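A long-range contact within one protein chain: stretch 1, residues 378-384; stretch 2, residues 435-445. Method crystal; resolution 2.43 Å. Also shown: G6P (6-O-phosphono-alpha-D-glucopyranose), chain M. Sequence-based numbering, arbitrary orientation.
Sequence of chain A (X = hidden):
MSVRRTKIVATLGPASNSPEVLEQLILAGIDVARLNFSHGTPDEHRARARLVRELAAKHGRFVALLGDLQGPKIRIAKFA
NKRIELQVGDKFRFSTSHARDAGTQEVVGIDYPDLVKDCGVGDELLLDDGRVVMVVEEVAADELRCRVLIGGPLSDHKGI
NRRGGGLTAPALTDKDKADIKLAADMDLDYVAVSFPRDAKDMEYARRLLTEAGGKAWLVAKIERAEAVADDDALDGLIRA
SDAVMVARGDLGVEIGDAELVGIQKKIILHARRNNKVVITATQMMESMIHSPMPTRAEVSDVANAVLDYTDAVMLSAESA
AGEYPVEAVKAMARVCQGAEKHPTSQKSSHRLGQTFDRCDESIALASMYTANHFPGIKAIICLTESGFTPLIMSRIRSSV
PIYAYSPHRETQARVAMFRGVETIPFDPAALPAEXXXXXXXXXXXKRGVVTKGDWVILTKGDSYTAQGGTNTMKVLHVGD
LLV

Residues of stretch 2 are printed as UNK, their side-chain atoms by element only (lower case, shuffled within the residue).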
ATOM      1  N   LYS A 378     -20.179  17.552 -10.289  1.00 44.91           N
ATOM      2  CA  LYS A 378     -20.447  17.007 -11.599  1.00 44.69           C
ATOM      3  C   LYS A 378     -19.630  17.660 -12.695  1.00 39.39           C
ATOM      4  O   LYS A 378     -19.681  17.202 -13.840  1.00 40.51           O
ATOM      5  CB  LYS A 378     -21.935  17.150 -11.934  1.00 52.17           C
ATOM      6  CG  LYS A 378     -22.880  16.483 -10.945  1.00 58.26           C
ATOM      7  CD  LYS A 378     -22.762  14.965 -10.899  1.00 60.23           C
ATOM      8  CE  LYS A 378     -23.797  14.423  -9.932  1.00 68.32           C
ATOM      9  NZ  LYS A 378     -23.461  13.047  -9.525  1.00 73.28           N
ATOM     10  N   ALA A 379     -18.906  18.724 -12.383  1.00 35.59           N
ATOM     11  CA  ALA A 379     -18.086  19.386 -13.388  1.00 38.30           C
ATOM     12  C   ALA A 379     -17.090  20.326 -12.759  1.00 36.64           C
ATOM     13  O   ALA A 379     -17.257  20.731 -11.631  1.00 41.30           O
ATOM     14  CB  ALA A 379     -18.958  20.147 -14.386  1.00 41.32           C
ATOM     15  N   ILE A 380     -16.047  20.650 -13.507  1.00 36.70           N
ATOM     16  CA  ILE A 380     -15.060  21.622 -13.095  1.00 36.70           C
ATOM     17  C   ILE A 380     -15.018  22.738 -14.109  1.00 37.52           C
ATOM     18  O   ILE A 380     -14.728  22.509 -15.273  1.00 38.18           O
ATOM     19  CB  ILE A 380     -13.668  20.992 -12.984  1.00 39.25           C
ATOM     20  CG1 ILE A 380     -13.692  19.879 -11.922  1.00 43.84           C
ATOM     21  CG2 ILE A 380     -12.622  22.069 -12.702  1.00 37.09           C
ATOM     22  CD1 ILE A 380     -12.368  19.261 -11.669  1.00 48.67           C
ATOM     23  N   ILE A 381     -15.329  23.956 -13.655  1.00 44.38           N
ATOM     24  CA  ILE A 381     -15.301  25.166 -14.462  1.00 42.76           C
ATOM     25  C   ILE A 381     -13.943  25.787 -14.221  1.00 42.79           C
ATOM     26  O   ILE A 381     -13.688  26.369 -13.171  1.00 44.56           O
ATOM     27  CB  ILE A 381     -16.443  26.109 -14.063  1.00 40.80           C
ATOM     28  CG1 ILE A 381     -17.779  25.461 -14.424  1.00 44.14           C
ATOM     29  CG2 ILE A 381     -16.322  27.464 -14.758  1.00 41.50           C
ATOM     30  CD1 ILE A 381     -18.989  26.259 -13.958  1.00 50.22           C
ATOM     31  N   CYS A 382     -13.067  25.666 -15.202  1.00 44.50           N
ATOM     32  CA  CYS A 382     -11.724  26.191 -15.073  1.00 46.00           C
ATOM     33  C   CYS A 382     -11.577  27.402 -15.989  1.00 45.25           C
ATOM     34  O   CYS A 382     -11.452  27.262 -17.203  1.00 44.27           O
ATOM     35  CB  CYS A 382     -10.715  25.106 -15.405  1.00 44.46           C
ATOM     36  SG  CYS A 382      -9.031  25.711 -15.283  1.00 55.58           S
ATOM     37  N   LEU A 383     -11.605  28.593 -15.403  1.00 46.97           N
ATOM     38  CA  LEU A 383     -11.378  29.814 -16.156  1.00 46.21           C
ATOM     39  C   LEU A 383      -9.900  29.897 -16.426  1.00 46.96           C
ATOM     40  O   LEU A 383      -9.111  29.998 -15.496  1.00 47.07           O
ATOM     41  CB  LEU A 383     -11.848  31.051 -15.395  1.00 44.02           C
ATOM     42  CG  LEU A 383     -13.258  31.069 -14.838  1.00 45.96           C
ATOM     43  CD1 LEU A 383     -13.573  32.510 -14.407  1.00 51.27           C
ATOM     44  CD2 LEU A 383     -14.304  30.536 -15.800  1.00 44.16           C
ATOM     45  N   THR A 384      -9.526  29.866 -17.699  1.00 50.02           N
ATOM     46  CA  THR A 384      -8.127  29.818 -18.068  1.00 47.82           C
ATOM     47  C   THR A 384      -7.846  30.704 -19.264  1.00 46.25           C
ATOM     48  O   THR A 384      -8.655  30.819 -20.175  1.00 50.13           O
ATOM     49  CB  THR A 384      -7.671  28.359 -18.354  1.00 44.06           C
ATOM     50  OG1 THR A 384      -6.282  28.342 -18.757  1.00 41.74           O
ATOM     51  CG2 THR A 384      -8.556  27.702 -19.421  1.00 42.52           C
ATOM     52  N   UNK A 435     -21.345  38.830 -11.604  1.00 63.50           N
ATOM     53  CA  UNK A 435     -22.191  37.924 -12.398  1.00 66.40           C
ATOM     54  C   UNK A 435     -21.441  36.763 -13.074  1.00 66.49           C
ATOM     55  O   UNK A 435     -22.078  35.881 -13.639  1.00 57.04           O
ATOM     56  n   UNK A 435     -26.864  40.051 -15.399  1.00 91.80           N
ATOM     57  c   UNK A 435     -26.052  39.379 -14.337  1.00 91.67           C
ATOM     58  c   UNK A 435     -24.924  40.290 -13.886  1.00 89.72           C
ATOM     59  c   UNK A 435     -22.980  38.728 -13.442  1.00 74.31           C
ATOM     60  c   UNK A 435     -24.060  39.623 -12.844  1.00 78.90           C
ATOM     61  N   UNK A 436     -20.108  36.759 -13.006  1.00 62.22           N
ATOM     62  CA  UNK A 436     -19.276  35.748 -13.675  1.00 56.21           C
ATOM     63  C   UNK A 436     -19.642  34.308 -13.284  1.00 56.24           C
ATOM     64  O   UNK A 436     -19.886  33.477 -14.146  1.00 54.66           O
ATOM     65  c   UNK A 436     -16.927  34.839 -13.882  1.00 50.22           C
ATOM     66  c   UNK A 436     -17.341  37.294 -14.100  1.00 54.98           C
ATOM     67  c   UNK A 436     -17.787  36.009 -13.420  1.00 51.29           C
ATOM     68  N   UNK A 437     -19.689  34.016 -12.000  1.00 59.16           N
ATOM     69  CA  UNK A 437     -19.966  32.644 -11.563  1.00 57.45           C
ATOM     70  C   UNK A 437     -21.262  32.112 -12.144  1.00 51.57           C
ATOM     71  O   UNK A 437     -21.274  31.031 -12.726  1.00 51.92           O
ATOM     72  o   UNK A 437     -18.675  32.840  -9.532  1.00 64.03           O
ATOM     73  c   UNK A 437     -19.964  32.529 -10.039  1.00 61.83           C
ATOM     74  N   UNK A 438     -22.347  32.850 -12.026  1.00 54.55           N
ATOM     75  CA  UNK A 438     -23.630  32.329 -12.530  1.00 54.55           C
ATOM     76  C   UNK A 438     -23.641  32.296 -14.066  1.00 51.86           C
ATOM     77  O   UNK A 438     -24.340  31.483 -14.653  1.00 42.26           O
ATOM     78  c   UNK A 438     -26.571  31.296 -11.929  1.00 48.72           C
ATOM     79  n   UNK A 438     -26.923  30.365 -12.822  1.00 48.49           N
ATOM     80  c   UNK A 438     -26.190  32.669 -12.461  1.00 47.28           C
ATOM     81  o   UNK A 438     -26.583  31.085 -10.718  1.00 52.46           O
ATOM     82  c   UNK A 438     -24.808  33.154 -12.012  1.00 51.28           C
ATOM     83  N   UNK A 439     -22.854  33.164 -14.696  1.00 49.52           N
ATOM     84  CA  UNK A 439     -22.732  33.156 -16.141  1.00 53.31           C
ATOM     85  C   UNK A 439     -22.068  31.855 -16.612  1.00 55.92           C
ATOM     86  O   UNK A 439     -22.554  31.193 -17.533  1.00 51.39           O
ATOM     87  c   UNK A 439     -21.942  34.373 -16.615  1.00 55.07           C
ATOM     88  N   UNK A 440     -20.968  31.495 -15.956  1.00 59.13           N
ATOM     89  CA  UNK A 440     -20.289  30.222 -16.219  1.00 53.45           C
ATOM     90  C   UNK A 440     -21.206  29.024 -15.959  1.00 49.07           C
ATOM     91  O   UNK A 440     -21.321  28.128 -16.776  1.00 55.21           O
ATOM     92  c   UNK A 440     -19.029  30.113 -15.394  1.00 51.64           C
ATOM     93  N   UNK A 441     -21.909  29.031 -14.853  1.00 45.56           N
ATOM     94  CA  UNK A 441     -22.828  27.940 -14.573  1.00 45.17           C
ATOM     95  C   UNK A 441     -23.941  27.867 -15.616  1.00 46.98           C
ATOM     96  O   UNK A 441     -24.441  26.788 -15.923  1.00 44.65           O
ATOM     97  c   UNK A 441     -23.378  28.062 -13.143  1.00 44.48           C
ATOM     98  c   UNK A 441     -22.228  27.879 -12.165  1.00 48.08           C
ATOM     99  c   UNK A 441     -24.482  27.037 -12.852  1.00 41.91           C
ATOM    100  N   UNK A 442     -24.335  29.012 -16.162  1.00 56.39           N
ATOM    101  CA  UNK A 442     -25.378  29.035 -17.201  1.00 61.75           C
ATOM    102  C   UNK A 442     -24.962  28.245 -18.439  1.00 55.74           C
ATOM    103  O   UNK A 442     -25.750  27.455 -18.972  1.00 50.54           O
ATOM    104  c   UNK A 442     -26.736  31.114 -16.579  1.00 65.57           C
ATOM    105  c   UNK A 442     -25.776  30.474 -17.582  1.00 65.55           C
ATOM    106  o   UNK A 442     -27.497  30.387 -15.908  1.00 67.29           O
ATOM    107  o   UNK A 442     -26.702  32.357 -16.432  1.00 65.28           O
ATOM    108  N   UNK A 443     -23.711  28.432 -18.854  1.00 49.87           N
ATOM    109  CA  UNK A 443     -23.160  27.704 -19.994  1.00 49.71           C
ATOM    110  C   UNK A 443     -23.299  26.180 -19.850  1.00 51.62           C
ATOM    111  O   UNK A 443     -23.558  25.489 -20.829  1.00 62.37           O
ATOM    112  o   UNK A 443     -22.715  30.749 -22.268  1.00 56.39           O
ATOM    113  c   UNK A 443     -21.470  29.536 -20.614  1.00 52.02           C
ATOM    114  c   UNK A 443     -21.911  29.831 -22.040  1.00 54.83           C
ATOM    115  c   UNK A 443     -21.694  28.084 -20.198  1.00 53.13           C
ATOM    116  o   UNK A 443     -21.445  29.130 -22.916  1.00 59.86           O
ATOM    117  N   UNK A 444     -23.152  25.655 -18.644  1.00 49.90           N
ATOM    118  CA  UNK A 444     -23.350  24.223 -18.438  1.00 52.51           C
ATOM    119  C   UNK A 444     -24.814  23.841 -18.350  1.00 49.41           C
ATOM    120  O   UNK A 444     -25.198  22.755 -18.769  1.00 58.28           O
ATOM    121  c   UNK A 444     -20.567  23.286 -15.871  1.00 60.84           C
ATOM    122  c   UNK A 444     -20.386  23.349 -18.362  1.00 63.48           C
ATOM    123  c   UNK A 444     -22.599  23.738 -17.189  1.00 58.18           C
ATOM    124  c   UNK A 444     -21.087  23.937 -17.138  1.00 59.36           C
ATOM    125  N   UNK A 445     -25.635  24.712 -17.789  1.00 52.29           N
ATOM    126  CA  UNK A 445     -27.087  24.472 -17.770  1.00 56.80           C
ATOM    127  C   UNK A 445     -27.673  24.445 -19.184  1.00 59.66           C
ATOM    128  O   UNK A 445     -28.493  23.562 -19.478  1.00 49.34           O
ATOM    129  c   UNK A 445     -28.668  24.293 -14.902  1.00 47.19           C
ATOM    130  c   UNK A 445     -27.847  26.733 -14.767  1.00 49.55           C
ATOM    131  c   UNK A 445     -27.788  25.533 -16.939  1.00 57.53           C
ATOM    132  c   UNK A 445     -27.669  25.351 -15.424  1.00 52.76           C
TER
HETATM  133  C1  G6P M 501      -8.116  32.837 -14.973  1.00 66.04           C
HETATM  134  C2  G6P M 501      -8.041  34.336 -15.187  1.00 67.39           C
HETATM  135  C3  G6P M 501      -6.783  34.732 -14.425  1.00 64.36           C
HETATM  136  C4  G6P M 501      -5.687  33.682 -14.404  1.00 56.96           C
HETATM  137  C5  G6P M 501      -5.852  32.926 -15.712  1.00 57.88           C
HETATM  138  C6  G6P M 501      -4.668  32.004 -15.940  1.00 63.32           C
HETATM  139  O1  G6P M 501      -9.459  32.538 -15.324  1.00 69.92           O
HETATM  140  O2  G6P M 501      -8.054  34.716 -16.587  1.00 59.39           O
HETATM  141  O3  G6P M 501      -7.283  34.820 -13.116  1.00 74.37           O
HETATM  142  O4  G6P M 501      -4.382  34.275 -14.176  1.00 53.71           O
HETATM  143  O5  G6P M 501      -7.080  32.202 -15.727  1.00 57.88           O
HETATM  144  O6  G6P M 501      -4.961  30.833 -16.679  1.00 59.97           O
HETATM  145  P   G6P M 501      -3.748  29.820 -17.141  1.00 56.21           P
HETATM  146  O1P G6P M 501      -3.306  30.256 -18.517  1.00 61.83           O
HETATM  147  O2P G6P M 501      -4.728  28.674 -17.032  1.00 40.07           O
HETATM  148  O3P G6P M 501      -2.453  29.897 -16.293  1.00 46.90           O

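Position 435 carries four carbons in a row ending in a nitrogen. The residue is exposed and touches nothing on stretch 1. This is Lys-435.

Position 436 has three carbons, one bearing the other two. One end carbon lies near CD1 of Leu-383. The fork at CB marks a valine, Val-436. CD1 of Leu-383 is 4.1 Å from CG1 of Val-436.

Position 437 has one carbon and one oxygen, and it does not reach the strand. It is Ser-437.

Position 438 has three carbons, the third carrying one oxygen and one nitrogen. It is out of reach of stretch 1. That amide end identifies Gln-438.

Position 439 has a single carbon, out of reach of stretch 1. It is Ala-439.

Position 440 also has a single carbon, but this one points toward the strand. Its CB sits 3.8 Å from CG2 of Ile-381. It is Ala-440. The CA atoms of Ile-381 and Ala-440 are 7.3 Å apart.

Position 441 has three carbons, forked at the first. Its CB points sideways, yet one end carbon lies close to CD1 of Ile-381. It is Val-441. Its CG2 comes within 4.0 Å of CD1 of Ile-381.

Position 442 has two carbons, the second carrying two oxygens. It stays off the strand. It is Asp-442. Its OD1 accepts a hydrogen bond from NE2 of Gln-438, at 3.1 Å, one turn earlier in the helix.

Position 443 has three carbons, the third carrying two oxygens. Its CB points toward the strand, but the carboxylate end leads away and makes no contact there. It is Glu-443.

Position 444 has four carbons, forked at the second. One end carbon lies close to both Ala-379 and Ile-381. It is Leu-444. Its CD1 lies 3.8 Å from CB of Ala-379 and 3.8 Å from CG1 of Ile-381, so one methyl serves two strand residues.

Position 445 has the same four-carbon fork. It is out of reach of stretch 1. It is Leu-445.

The contact is a helix packed on a strand, with axes 10.0 Å apart at closest and an angle of 130° between their directions. No hydrogen bond crosses it. Alternate strand residues, Ala-379, Ile-381 and Leu-383, point toward the helix, while Ile-380 points away. Val-436, Ala-440 and Leu-444, which meet them, are spaced by four; Val-441, next to Ala-440, joins from the side. All the crossing contacts are apolar, and the residues that make them are buried. Ile-381 is central, touching three of the four helix residues.

Stretch 2 (435-445) KVSQAAVDELL
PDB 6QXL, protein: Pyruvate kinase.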